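Local coordinates for protein short afifavidin (Afifella pfennigii, PDB 6HDT) that binds biotin and 2-iminobiotin tightly without a covalent bond, though what it does in the cell is not known, at residues Arg8-Ala13 and Gly63-Asn68; Met31-Gly36 and Val100-Asp105; Gly43-Asn48 and Gly121-Thr126; Thr73-Asn78 and Asn84-Trp89. All blocks are in the same frame, centred on the assembly; numbering follows the deposited sequence. Where two conformers were deposited one is given.

Interaction 1: residues Arg8-Ala13 and Gly63-Asn68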
loop_
_atom_site.group_PDB
_atom_site.type_symbol
_atom_site.label_atom_id
_atom_site.label_comp_id
_atom_site.label_asym_id
_atom_site.label_seq_id
_atom_site.Cartn_x
_atom_site.Cartn_y
_atom_site.Cartn_z
ATOM N N ARG A 8 13.631 -13.732 7.028
ATOM C CA ARG A 8 13.458 -15.073 6.454
ATOM C C ARG A 8 12.124 -15.731 6.890
ATOM O O ARG A 8 11.435 -16.337 6.087
ATOM C CB ARG A 8 14.670 -15.959 6.764
ATOM C CG ARG A 8 14.330 -17.439 6.956
ATOM C CD ARG A 8 15.478 -18.360 6.583
ATOM N NE ARG A 8 15.606 -18.351 5.137
ATOM C CZ ARG A 8 16.595 -17.771 4.464
ATOM N NH1 ARG A 8 17.617 -17.192 5.102
ATOM N NH2 ARG A 8 16.565 -17.790 3.131
ATOM N N GLN A 9 11.755 -15.574 8.154
ATOM C CA GLN A 9 10.473 -16.076 8.647
ATOM C C GLN A 9 9.305 -15.391 7.930
ATOM O O GLN A 9 8.319 -16.019 7.604
ATOM C CB GLN A 9 10.364 -15.872 10.155
ATOM C CG GLN A 9 11.213 -16.835 10.975
ATOM C CD GLN A 9 11.268 -16.423 12.445
ATOM O OE1 GLN A 9 11.156 -15.235 12.787
ATOM N NE2 GLN A 9 11.454 -17.399 13.318
ATOM N N SER A 10 9.422 -14.080 7.682
ATOM C CA SER A 10 8.374 -13.383 6.959
ATOM C C SER A 10 8.209 -13.874 5.478
ATOM O O SER A 10 7.077 -14.005 4.948
ATOM C CB SER A 10 8.630 -11.864 7.050
ATOM O OG SER A 10 7.643 -11.189 6.360
ATOM N N ALA A 11 9.337 -14.149 4.818
ATOM C CA ALA A 11 9.334 -14.655 3.470
ATOM C C ALA A 11 8.747 -16.043 3.426
ATOM O O ALA A 11 7.988 -16.352 2.526
ATOM C CB ALA A 11 10.741 -14.691 2.906
ATOM N N GLU A 12 9.090 -16.876 4.396
ATOM C CA GLU A 12 8.589 -18.264 4.384
ATOM C C GLU A 12 7.082 -18.296 4.668
ATOM O O GLU A 12 6.357 -19.065 4.047
ATOM C CB GLU A 12 9.358 -19.146 5.361
ATOM C CG GLU A 12 10.786 -19.451 4.897
ATOM C CD GLU A 12 11.586 -20.217 5.932
ATOM O OE1 GLU A 12 10.954 -20.821 6.823
ATOM O OE2 GLU A 12 12.841 -20.209 5.861
ATOM N N ALA A 13 6.612 -17.411 5.551
ATOM C CA ALA A 13 5.201 -17.314 5.814
ATOM C C ALA A 13 4.491 -16.866 4.534
ATOM O O ALA A 13 3.376 -17.240 4.285
ATOM C CB ALA A 13 4.926 -16.359 6.969
ATOM N N GLY A 63 5.902 -1.649 1.316
ATOM C CA GLY A 63 4.662 -2.243 1.765
ATOM C C GLY A 63 4.833 -2.939 3.087
ATOM O O GLY A 63 5.842 -2.756 3.789
ATOM N N LEU A 64 3.812 -3.716 3.427
ATOM C CA LEU A 64 3.833 -4.575 4.596
ATOM C C LEU A 64 3.223 -5.916 4.245
ATOM O O LEU A 64 2.494 -6.062 3.287
ATOM C CB LEU A 64 3.044 -3.963 5.747
ATOM C CG LEU A 64 3.594 -2.652 6.306
ATOM C CD1 LEU A 64 2.528 -1.929 7.120
ATOM C CD2 LEU A 64 4.878 -2.876 7.087
ATOM N N THR A 65 3.524 -6.895 5.079
ATOM C CA THR A 65 3.045 -8.255 4.857
ATOM C C THR A 65 2.681 -8.877 6.190
ATOM O O THR A 65 3.224 -8.500 7.225
ATOM C CB THR A 65 4.126 -9.079 4.139
ATOM O OG1 THR A 65 3.685 -10.432 3.982
ATOM C CG2 THR A 65 5.424 -9.104 4.920
ATOM N N TRP A 66 1.713 -9.791 6.166
ATOM C CA TRP A 66 1.551 -10.735 7.241
ATOM C C TRP A 66 1.074 -12.093 6.678
ATOM O O TRP A 66 0.136 -12.141 5.888
ATOM C CB TRP A 66 0.541 -10.263 8.295
ATOM C CG TRP A 66 0.462 -11.303 9.312
ATOM C CD1 TRP A 66 -0.409 -12.354 9.361
ATOM C CD2 TRP A 66 1.398 -11.506 10.350
ATOM N NE1 TRP A 66 -0.100 -13.175 10.409
ATOM C CE2 TRP A 66 1.011 -12.679 11.040
ATOM C CE3 TRP A 66 2.521 -10.793 10.790
ATOM C CZ2 TRP A 66 1.699 -13.148 12.151
ATOM C CZ3 TRP A 66 3.203 -11.255 11.898
ATOM C CH2 TRP A 66 2.797 -12.422 12.567
ATOM N N GLY A 67 1.676 -13.189 7.122
ATOM C CA GLY A 67 1.265 -14.477 6.603
ATOM C C GLY A 67 1.398 -14.482 5.090
ATOM O O GLY A 67 2.424 -14.021 4.531
ATOM N N ASN A 68 0.360 -14.954 4.400
ATOM C CA ASN A 68 0.409 -14.977 2.941
ATOM C C ASN A 68 -0.249 -13.756 2.308
ATOM O O ASN A 68 -0.590 -13.787 1.153
ATOM C CB ASN A 68 -0.148 -16.287 2.369
ATOM C CG ASN A 68 -1.608 -16.459 2.627
ATOM O OD1 ASN A 68 -2.050 -16.341 3.757
ATOM N ND2 ASN A 68 -2.378 -16.725 1.583
HETATM O O HOH W 1 4.749 -12.631 5.347
#

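Interaction 2: residues Met31-Gly36 and Val100-Asp105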
loop_
_atom_site.group_PDB
_atom_site.type_symbol
_atom_site.label_atom_id
_atom_site.label_comp_id
_atom_site.label_asym_id
_atom_site.label_seq_id
_atom_site.Cartn_x
_atom_site.Cartn_y
_atom_site.Cartn_z
ATOM N N MET A 31 8.643 -7.314 -10.788
ATOM C CA MET A 31 9.042 -6.703 -9.552
ATOM C C MET A 31 9.899 -7.652 -8.770
ATOM O O MET A 31 9.797 -8.881 -8.926
ATOM C CB MET A 31 7.810 -6.269 -8.761
ATOM C CG MET A 31 6.956 -7.409 -8.247
ATOM S SD MET A 31 5.634 -6.873 -7.139
ATOM C CE MET A 31 4.968 -8.511 -6.831
ATOM N N THR A 32 10.696 -7.072 -7.892
ATOM C CA THR A 32 11.399 -7.843 -6.901
ATOM C C THR A 32 10.927 -7.410 -5.516
ATOM O O THR A 32 10.779 -6.224 -5.232
ATOM C CB THR A 32 12.935 -7.721 -7.057
ATOM O OG1 THR A 32 13.351 -8.266 -8.312
ATOM C CG2 THR A 32 13.658 -8.430 -5.926
ATOM N N LEU A 33 10.692 -8.394 -4.659
ATOM C CA LEU A 33 10.250 -8.175 -3.292
ATOM C C LEU A 33 11.329 -8.593 -2.327
ATOM O O LEU A 33 11.912 -9.685 -2.430
ATOM C CB LEU A 33 8.971 -8.970 -2.975
ATOM C CG LEU A 33 7.728 -8.605 -3.786
ATOM C CD1 LEU A 33 6.579 -9.500 -3.385
ATOM C CD2 LEU A 33 7.364 -7.144 -3.594
ATOM N N VAL A 34 11.552 -7.740 -1.356
ATOM C CA VAL A 34 12.499 -7.998 -0.280
ATOM C C VAL A 34 11.766 -7.874 1.044
ATOM O O VAL A 34 11.235 -6.813 1.387
ATOM C CB VAL A 34 13.708 -7.028 -0.314
ATOM C CG1 VAL A 34 14.793 -7.515 0.620
ATOM C CG2 VAL A 34 14.268 -6.903 -1.721
ATOM N N PHE A 35 11.669 -8.987 1.758
ATOM C CA PHE A 35 11.116 -8.984 3.104
ATOM C C PHE A 35 12.150 -8.521 4.143
ATOM O O PHE A 35 13.328 -8.913 4.103
ATOM C CB PHE A 35 10.563 -10.360 3.446
ATOM C CG PHE A 35 9.421 -10.730 2.583
ATOM C CD1 PHE A 35 8.152 -10.239 2.859
ATOM C CD2 PHE A 35 9.616 -11.459 1.437
ATOM C CE1 PHE A 35 7.088 -10.524 2.037
ATOM C CE2 PHE A 35 8.544 -11.754 0.608
ATOM C CZ PHE A 35 7.286 -11.284 0.909
ATOM N N GLY A 36 11.702 -7.658 5.049
ATOM C CA GLY A 36 12.549 -7.153 6.122
ATOM C C GLY A 36 11.917 -7.265 7.500
ATOM O O GLY A 36 11.002 -8.041 7.714
ATOM N N VAL A 100 4.598 -20.340 -6.975
ATOM C CA VAL A 100 3.885 -19.390 -6.135
ATOM C C VAL A 100 3.233 -18.331 -7.040
ATOM O O VAL A 100 3.837 -17.831 -7.984
ATOM C CB VAL A 100 4.820 -18.718 -5.098
ATOM C CG1 VAL A 100 4.046 -17.803 -4.144
ATOM C CG2 VAL A 100 5.596 -19.785 -4.312
ATOM N N THR A 101 1.990 -18.009 -6.708
ATOM C CA THR A 101 1.212 -16.965 -7.354
ATOM C C THR A 101 0.740 -15.942 -6.330
ATOM O O THR A 101 0.317 -16.287 -5.247
ATOM C CB THR A 101 -0.023 -17.598 -8.043
ATOM O OG1 THR A 101 0.434 -18.550 -9.003
ATOM C CG2 THR A 101 -0.855 -16.554 -8.767
ATOM N N ILE A 102 0.786 -14.663 -6.699
ATOM C CA ILE A 102 0.145 -13.616 -5.910
ATOM C C ILE A 102 -1.038 -13.064 -6.699
ATOM O O ILE A 102 -0.860 -12.527 -7.791
ATOM C CB ILE A 102 1.056 -12.415 -5.585
ATOM C CG1 ILE A 102 2.471 -12.853 -5.161
ATOM C CG2 ILE A 102 0.397 -11.570 -4.498
ATOM C CD1 ILE A 102 3.449 -11.703 -5.035
ATOM N N VAL A 103 -2.229 -13.167 -6.120
ATOM C CA VAL A 103 -3.456 -12.649 -6.689
ATOM C C VAL A 103 -3.663 -11.298 -6.020
ATOM O O VAL A 103 -3.801 -11.242 -4.801
ATOM C CB VAL A 103 -4.638 -13.587 -6.374
ATOM C CG1 VAL A 103 -5.946 -12.983 -6.857
ATOM C CG2 VAL A 103 -4.432 -14.972 -7.008
ATOM N N THR A 104 -3.675 -10.221 -6.819
ATOM C CA THR A 104 -3.828 -8.892 -6.270
ATOM C C THR A 104 -4.896 -8.103 -6.986
ATOM O O THR A 104 -5.214 -8.367 -8.148
ATOM C CB THR A 104 -2.509 -8.071 -6.383
ATOM O OG1 THR A 104 -2.283 -7.684 -7.752
ATOM C CG2 THR A 104 -1.331 -8.838 -5.851
ATOM N N ASP A 105 -5.405 -7.102 -6.270
ATOM C CA ASP A 105 -6.188 -6.001 -6.853
ATOM C C ASP A 105 -5.410 -4.715 -6.613
ATOM O O ASP A 105 -4.656 -4.600 -5.659
ATOM C CB ASP A 105 -7.569 -5.867 -6.187
ATOM C CG ASP A 105 -8.519 -7.024 -6.508
ATOM O OD1 ASP A 105 -8.328 -7.684 -7.547
ATOM O OD2 ASP A 105 -9.509 -7.205 -5.758
#

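Interaction 3: residues Gly43-Asn48 and Gly121-Thr126. With BTN (biotin), chain E.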
loop_
_atom_site.group_PDB
_atom_site.type_symbol
_atom_site.label_atom_id
_atom_site.label_comp_id
_atom_site.label_asym_id
_atom_site.label_seq_id
_atom_site.Cartn_x
_atom_site.Cartn_y
_atom_site.Cartn_z
ATOM N N GLY A 43 11.339 -3.208 -2.321
ATOM C CA GLY A 43 11.733 -3.733 -3.608
ATOM C C GLY A 43 11.678 -2.636 -4.651
ATOM O O GLY A 43 11.854 -1.457 -4.334
ATOM N N PHE A 44 11.399 -3.066 -5.868
ATOM C CA PHE A 44 11.229 -2.217 -7.047
ATOM C C PHE A 44 10.273 -2.872 -8.037
ATOM O O PHE A 44 10.042 -4.099 -8.014
ATOM C CB PHE A 44 12.569 -1.901 -7.723
ATOM C CG PHE A 44 13.172 -3.063 -8.472
ATOM C CD1 PHE A 44 12.836 -3.329 -9.801
ATOM C CD2 PHE A 44 14.095 -3.883 -7.840
ATOM C CE1 PHE A 44 13.397 -4.409 -10.476
ATOM C CE2 PHE A 44 14.672 -4.934 -8.514
ATOM C CZ PHE A 44 14.320 -5.209 -9.828
ATOM N N TYR A 45 9.708 -2.025 -8.893
ATOM C CA TYR A 45 8.687 -2.404 -9.842
ATOM C C TYR A 45 9.006 -1.884 -11.209
ATOM O O TYR A 45 9.329 -0.709 -11.370
ATOM C CB TYR A 45 7.332 -1.862 -9.403
ATOM C CG TYR A 45 6.150 -2.582 -10.005
ATOM C CD1 TYR A 45 5.642 -2.221 -11.243
ATOM C CD2 TYR A 45 5.526 -3.620 -9.312
ATOM C CE1 TYR A 45 4.539 -2.886 -11.798
ATOM C CE2 TYR A 45 4.437 -4.283 -9.851
ATOM C CZ TYR A 45 3.933 -3.904 -11.093
ATOM O OH TYR A 45 2.871 -4.546 -11.668
ATOM N N VAL A 46 8.885 -2.752 -12.202
ATOM C CA VAL A 46 9.106 -2.339 -13.582
ATOM C C VAL A 46 7.839 -2.546 -14.361
ATOM O O VAL A 46 7.408 -3.678 -14.603
ATOM C CB VAL A 46 10.294 -3.028 -14.259
ATOM C CG1 VAL A 46 10.430 -2.544 -15.710
ATOM C CG2 VAL A 46 11.572 -2.737 -13.488
ATOM N N ASN A 47 7.233 -1.427 -14.743
ATOM C CA ASN A 47 5.989 -1.443 -15.492
ATOM C C ASN A 47 6.249 -1.714 -16.973
ATOM O O ASN A 47 7.052 -1.025 -17.605
ATOM C CB ASN A 47 5.224 -0.136 -15.275
ATOM C CG ASN A 47 4.062 0.024 -16.215
ATOM O OD1 ASN A 47 3.316 -0.916 -16.445
ATOM N ND2 ASN A 47 3.889 1.237 -16.764
ATOM N N ASN A 48 5.592 -2.746 -17.495
ATOM C CA ASN A 48 5.723 -3.043 -18.902
ATOM C C ASN A 48 4.300 -3.108 -19.568
ATOM O O ASN A 48 4.164 -3.439 -20.740
ATOM C CB ASN A 48 6.671 -4.282 -19.068
ATOM C CG ASN A 48 8.079 -4.085 -18.390
ATOM O OD1 ASN A 48 8.742 -3.052 -18.558
ATOM N ND2 ASN A 48 8.536 -5.098 -17.633
ATOM N N GLY A 121 -7.916 -2.227 -11.066
ATOM C CA GLY A 121 -7.685 -3.400 -11.856
ATOM C C GLY A 121 -7.190 -4.543 -10.990
ATOM O O GLY A 121 -7.167 -4.467 -9.777
ATOM N N SER A 122 -6.771 -5.595 -11.656
ATOM C CA SER A 122 -6.225 -6.771 -10.998
ATOM C C SER A 122 -4.948 -7.252 -11.711
ATOM O O SER A 122 -4.891 -7.233 -12.933
ATOM C CB SER A 122 -7.268 -7.888 -10.983
ATOM O OG SER A 122 -8.379 -7.466 -10.215
ATOM N N ASP A 123 -3.948 -7.677 -10.926
ATOM C CA ASP A 123 -2.724 -8.284 -11.425
ATOM C C ASP A 123 -2.497 -9.607 -10.676
ATOM O O ASP A 123 -2.673 -9.688 -9.440
ATOM C CB ASP A 123 -1.475 -7.429 -11.178
ATOM C CG ASP A 123 -1.370 -6.213 -12.077
ATOM O OD1 ASP A 123 -2.096 -6.132 -13.102
ATOM O OD2 ASP A 123 -0.538 -5.322 -11.730
ATOM N N THR A 124 -2.078 -10.600 -11.440
ATOM C CA THR A 124 -1.630 -11.881 -10.912
ATOM C C THR A 124 -0.145 -12.035 -11.232
ATOM O O THR A 124 0.272 -12.007 -12.413
ATOM C CB THR A 124 -2.406 -13.043 -11.531
ATOM O OG1 THR A 124 -3.794 -12.840 -11.261
ATOM C CG2 THR A 124 -1.976 -14.367 -10.907
ATOM N N PHE A 125 0.643 -12.217 -10.171
ATOM C CA PHE A 125 2.068 -12.303 -10.270
ATOM C C PHE A 125 2.472 -13.744 -10.133
ATOM O O PHE A 125 1.851 -14.496 -9.370
ATOM C CB PHE A 125 2.722 -11.469 -9.199
ATOM C CG PHE A 125 2.477 -9.987 -9.344
ATOM C CD1 PHE A 125 1.395 -9.409 -8.740
ATOM C CD2 PHE A 125 3.332 -9.207 -10.088
ATOM C CE1 PHE A 125 1.172 -8.016 -8.849
ATOM C CE2 PHE A 125 3.112 -7.843 -10.220
ATOM C CZ PHE A 125 2.024 -7.263 -9.608
ATOM N N THR A 126 3.465 -14.149 -10.913
ATOM C CA THR A 126 4.033 -15.497 -10.729
ATOM C C THR A 126 5.514 -15.431 -10.379
ATOM O O THR A 126 6.276 -14.575 -10.901
ATOM C CB THR A 126 3.791 -16.382 -11.964
ATOM O OG1 THR A 126 4.477 -15.840 -13.090
ATOM C CG2 THR A 126 2.297 -16.464 -12.295
HETATM C C11 BTN E . 0.994 5.670 -14.859
HETATM O O11 BTN E . 0.372 6.566 -14.257
HETATM O O12 BTN E . 0.690 5.320 -16.024
HETATM C C10 BTN E . 2.136 4.996 -14.118
HETATM C C9 BTN E . 2.301 3.524 -14.490
HETATM C C8 BTN E . 1.159 2.656 -13.955
HETATM C C7 BTN E . 1.237 1.195 -14.390
HETATM C C2 BTN E . 0.067 0.420 -13.793
HETATM S S1 BTN E . 0.203 0.056 -12.051
HETATM C C6 BTN E . -1.102 -1.136 -12.141
HETATM C C5 BTN E . -0.910 -1.838 -13.473
HETATM N N1 BTN E . -0.051 -2.984 -13.374
HETATM C C3 BTN E . 1.105 -2.900 -14.030
HETATM O O3 BTN E . 1.954 -3.807 -14.080
HETATM N N2 BTN E . 1.160 -1.677 -14.619
HETATM C C4 BTN E . -0.091 -0.960 -14.428
#

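Interaction 4: residues Thr73-Asn78 and Asn84-Trp89. With BTN (biotin), chain E.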
loop_
_atom_site.group_PDB
_atom_site.type_symbol
_atom_site.label_atom_id
_atom_site.label_comp_id
_atom_site.label_asym_id
_atom_site.label_seq_id
_atom_site.Cartn_x
_atom_site.Cartn_y
_atom_site.Cartn_z
ATOM N N THR A 73 2.970 -0.253 -2.301
ATOM C CA THR A 73 2.715 0.964 -3.068
ATOM C C THR A 73 3.913 1.356 -3.910
ATOM O O THR A 73 5.039 1.164 -3.480
ATOM C CB THR A 73 2.354 2.105 -2.119
ATOM O OG1 THR A 73 1.169 1.756 -1.422
ATOM C CG2 THR A 73 2.128 3.422 -2.852
ATOM N N VAL A 74 3.657 1.906 -5.099
ATOM C CA VAL A 74 4.681 2.485 -5.970
ATOM C C VAL A 74 4.216 3.906 -6.361
ATOM O O VAL A 74 3.118 4.109 -6.898
ATOM C CB VAL A 74 4.881 1.672 -7.255
ATOM C CG1 VAL A 74 5.754 2.431 -8.253
ATOM C CG2 VAL A 74 5.451 0.306 -6.952
ATOM N N ALA A 75 5.066 4.870 -6.073
ATOM C CA ALA A 75 4.861 6.235 -6.545
ATOM C C ALA A 75 5.619 6.416 -7.877
ATOM O O ALA A 75 6.830 6.140 -7.944
ATOM C CB ALA A 75 5.384 7.186 -5.500
ATOM N N TRP A 76 4.933 6.869 -8.934
ATOM C CA TRP A 76 5.522 6.838 -10.279
ATOM C C TRP A 76 6.398 8.062 -10.542
ATOM O O TRP A 76 6.089 8.880 -11.398
ATOM C CB TRP A 76 4.436 6.626 -11.340
ATOM C CG TRP A 76 3.744 5.308 -11.116
ATOM C CD1 TRP A 76 2.537 5.105 -10.553
ATOM C CD2 TRP A 76 4.281 4.009 -11.408
ATOM N NE1 TRP A 76 2.262 3.717 -10.454
ATOM C CE2 TRP A 76 3.313 3.046 -11.009
ATOM C CE3 TRP A 76 5.453 3.567 -12.036
ATOM C CZ2 TRP A 76 3.522 1.682 -11.164
ATOM C CZ3 TRP A 76 5.656 2.206 -12.164
ATOM C CH2 TRP A 76 4.682 1.295 -11.764
ATOM N N ASP A 77 7.503 8.154 -9.792
ATOM C CA ASP A 77 8.551 9.114 -10.049
ATOM C C ASP A 77 9.910 8.460 -9.788
ATOM O O ASP A 77 10.095 7.741 -8.810
ATOM C CB ASP A 77 8.374 10.347 -9.184
ATOM C CG ASP A 77 9.450 11.382 -9.438
ATOM O OD1 ASP A 77 9.448 11.996 -10.538
ATOM O OD2 ASP A 77 10.307 11.570 -8.546
ATOM N N ASN A 78 10.807 8.613 -10.744
ATOM C CA ASN A 78 12.202 8.238 -10.599
ATOM C C ASN A 78 13.057 9.225 -11.405
ATOM O O ASN A 78 12.529 10.230 -11.884
ATOM C CB ASN A 78 12.440 6.733 -10.933
ATOM C CG ASN A 78 12.242 6.378 -12.390
ATOM O OD1 ASN A 78 12.094 7.249 -13.269
ATOM N ND2 ASN A 78 12.268 5.058 -12.671
ATOM N N ASN A 84 2.995 11.239 -12.294
ATOM C CA ASN A 84 2.100 11.983 -11.390
ATOM C C ASN A 84 0.939 11.123 -10.896
ATOM O O ASN A 84 -0.233 11.419 -11.090
ATOM C CB ASN A 84 1.601 13.256 -12.073
ATOM C CG ASN A 84 0.902 14.179 -11.113
ATOM O OD1 ASN A 84 1.205 14.186 -9.931
ATOM N ND2 ASN A 84 -0.040 14.976 -11.623
ATOM N N SER A 85 1.300 10.007 -10.282
ATOM C CA SER A 85 0.348 8.971 -9.947
ATOM C C SER A 85 0.989 8.047 -8.934
ATOM O O SER A 85 2.211 8.015 -8.804
ATOM C CB SER A 85 0.004 8.157 -11.195
ATOM O OG SER A 85 1.189 7.645 -11.784
ATOM N N VAL A 86 0.140 7.291 -8.250
ATOM C CA VAL A 86 0.562 6.312 -7.261
ATOM C C VAL A 86 -0.339 5.095 -7.387
ATOM O O VAL A 86 -1.542 5.248 -7.444
ATOM C CB VAL A 86 0.408 6.859 -5.825
ATOM C CG1 VAL A 86 0.726 5.790 -4.793
ATOM C CG2 VAL A 86 1.252 8.095 -5.622
ATOM N N THR A 87 0.246 3.896 -7.341
ATOM C CA THR A 87 -0.548 2.627 -7.287
ATOM C C THR A 87 -0.294 1.873 -5.982
ATOM O O THR A 87 0.812 1.861 -5.457
ATOM C CB THR A 87 -0.161 1.704 -8.470
ATOM O OG1 THR A 87 -0.279 2.396 -9.712
ATOM C CG2 THR A 87 -0.973 0.427 -8.544
ATOM N N SER A 88 -1.335 1.221 -5.457
ATOM C CA SER A 88 -1.149 0.224 -4.404
ATOM C C SER A 88 -1.766 -1.078 -4.843
ATOM O O SER A 88 -2.838 -1.103 -5.383
ATOM C CB SER A 88 -1.755 0.653 -3.078
ATOM O OG SER A 88 -1.297 1.987 -2.676
ATOM N N TRP A 89 -1.092 -2.173 -4.502
ATOM C CA TRP A 89 -1.603 -3.489 -4.768
ATOM C C TRP A 89 -1.872 -4.142 -3.434
ATOM O O TRP A 89 -1.137 -3.907 -2.480
ATOM C CB TRP A 89 -0.542 -4.333 -5.468
ATOM C CG TRP A 89 -0.228 -4.036 -6.883
ATOM C CD1 TRP A 89 -0.626 -4.740 -7.975
ATOM C CD2 TRP A 89 0.612 -2.991 -7.359
ATOM N NE1 TRP A 89 -0.106 -4.187 -9.108
ATOM C CE2 TRP A 89 0.664 -3.109 -8.760
ATOM C CE3 TRP A 89 1.338 -1.968 -6.735
ATOM C CZ2 TRP A 89 1.424 -2.259 -9.549
ATOM C CZ3 TRP A 89 2.083 -1.100 -7.538
ATOM C CH2 TRP A 89 2.114 -1.245 -8.912
HETATM C C11 BTN E . 0.994 5.670 -14.859
HETATM O O11 BTN E . 0.372 6.566 -14.257
HETATM O O12 BTN E . 0.690 5.320 -16.024
HETATM C C10 BTN E . 2.136 4.996 -14.118
HETATM C C9 BTN E . 2.301 3.524 -14.490
HETATM C C8 BTN E . 1.159 2.656 -13.955
HETATM C C7 BTN E . 1.237 1.195 -14.390
HETATM C C2 BTN E . 0.067 0.420 -13.793
HETATM S S1 BTN E . 0.203 0.056 -12.051
HETATM C C6 BTN E . -1.102 -1.136 -12.141
HETATM C C5 BTN E . -0.910 -1.838 -13.473
HETATM N N1 BTN E . -0.051 -2.984 -13.374
HETATM C C3 BTN E . 1.105 -2.900 -14.030
HETATM O O3 BTN E . 1.954 -3.807 -14.080
HETATM N N2 BTN E . 1.160 -1.677 -14.619
HETATM C C4 BTN E . -0.091 -0.960 -14.428
#

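Interaction 1: residues Arg8-Ala13 and Gly63-Asn68
Ala13, Gly67 and Ser10 carry most of this contact, in which helix 7-14 lies against the end of strand 58-66 and the turn after it. No direct hydrogen bond joins the two segments. The methyl CB of Ala13 rests on the backbone of Gly67, with CB 4.1 Å from Gly67 CA. Two carbonyl oxygens, Ala13 O and Gly67 O, come within 3.4 Å of each other; both are acceptors, so this is proximity and not a bond. Gly67 has a positive phi of 57°, which suits a glycine at this turn. Ser10 turns its OG anti to the backbone N (chi1 180°), and this brings OG to 3.4 Å from the methyl CG2 of Thr65. One water does the polar work. It lies 2.7 Å from Ser10 O and 2.8 Å from both Thr65 OG1 and Gly67 O, placed to donate to each. With two protons it can serve only two of them fully at a time. Thr65 OG1 has a further hydrogen-bond partner in Phe69 O. Phe35 of strand 30-35 touches both Ser10 and Thr65. This is a short N-terminal helix packed at one end of an avidin-type beta barrel through small side chains and a bridging water.

Interaction 2: residues Met31-Gly36 and Val100-Asp105
Met31, Leu33 and Ile102 make up the whole of this contact, and all three are buried. The interaction is purely apolar. The methyl CE of Met31 meets CD1 of Ile102 at 4.0 Å, the two side chains reaching toward each other tip to tip. Leu33 does the same with its CD1, which lies 4.2 Å from Ile102 CD1. A single terminal methyl of Ile102 thus serves both partners. Beyond CG the Met31 chain is extended (chi2 172°, chi3 -180°), which carries CE far into the interior. No hydrogen bond links the segments. Their backbones are well apart, with Leu33 CA and Ile102 CA 11.8 Å from each other, so only the side-chain ends span the gap. Other apolar groups surround them. Trp23 touches Leu33 and Ile102, Leu61 touches Met31 and Leu33, and Phe125 lies against Met31. Contacts of this kind, between inward-facing side chains of strands 30-35 and 99-110, fill the hydrophobic interior of the eight-stranded antiparallel avidin barrel.

Interaction 3: residues Gly43-Asn48 and Gly121-Thr126
This contact forms part of the ureido end of the biotin pocket, between strands 40-46 and 117-127. Tyr45 OH donates to biotin O3 at 2.7 Å, and O3 lies at the edge of the tyrosine ring, near its plane. CG of Tyr45 stands anti to the backbone N (chi1 -159°), which sends the ring inward to the ligand. Its OH also reaches the edge of the Phe125 ring, 3.5 Å from CZ. The side chains of Tyr45 and Phe125 cross at about a right angle, with the two CE2 atoms 3.8 Å apart. The ureido nitrogens are held by a side-chain amide oxygen and a carboxylate oxygen. Biotin N1 gives a nearly straight bond to Asp123 OD2, 2.9 Å long with an angle of 172°. Biotin N2 donates to Asn47 OD1 at 2.9 Å. A phenylalanine in place of Tyr45 removes the hydroxyl, and biotin O3, left without this donor, would probably be gripped less firmly. Asp123 is positioned by Gln26 at OD1 and Trp89 at OD2. Asn25 and Ser29 also hydrogen-bond biotin, probably at the ureido oxygen as in other avidins. Such donors and an acidic acceptor at N1 would be expected to polarise the ureido group.

Interaction 4: residues Thr73-Asn78 and Asn84-Trp89
Trp76 covers biotin from one side and ties strand 69-77 to strand 82-96. Its CB lies 3.4 Å from Ser85 OG. The ring begins at CG, which meets biotin C10 at 3.4 Å. On the pyrrole side, CD1 approaches Ser85 OG, and NE1 donates in the ring plane to Thr87 OG1 at 3.0 Å. Along the fused bond, CD2 and CE2 face biotin C9, with CE2 also near C8. CE3 also lies near biotin C9. CZ2 reaches biotin S1 and, at 4.0 Å, Trp89 CH2. At the tip, CH2 packs on the Tyr45 ring. The indole is sandwiched: biotin C9 sits over the centre of one face, and Val74 CG1 over the centre of the other. With an alanine in place of Trp76 the indole is gone, and the biotin chain is likely to lose its cover, with a gap opened beside Val74 and Thr87 OG1 left without this donor.

The chain turns a corner at Trp76, the centre of an inverse gamma turn; before it the strands pair antiparallel. Val74 N to Thr87 O and Thr87 N to Val74 O are both 2.9 Å, and Trp76 N donates to Ser85 O. Trp89 NE1 is engaged by Asp123. The chemistry is mixed: the Trp76 indole lines the chain, the sulfur lies against Trp89 and Thr87, and Ser85 OG donates to carboxylate oxygen O11 of biotin at 2.8 Å.

Overall arrangement
Interactions 3 and 4 both touch biotin and lie 12 Å apart between centres. Interaction 3 holds its ureido group; interaction 4 meets its sulfur, chain and carboxylate. They meet directly: Trp89 NE1 is 2.9 Å from Asp123 OD2 in a probable hydrogen bond, and Tyr45 CZ is 3.4 Å from Trp89 CZ2. Interaction 2 neighbours interaction 3, their centres about 8 Å apart. Thr104 OG1 joins the two at 2.6 Å from Asp123 O. Interaction 1 sits away from the ligand, its centre about 22 Å from that of interaction 4. It connects to interaction 2 through Phe35, whose CD1 is 3.6 Å from Thr65 CG2. All four contacts reach the same barrel sheet.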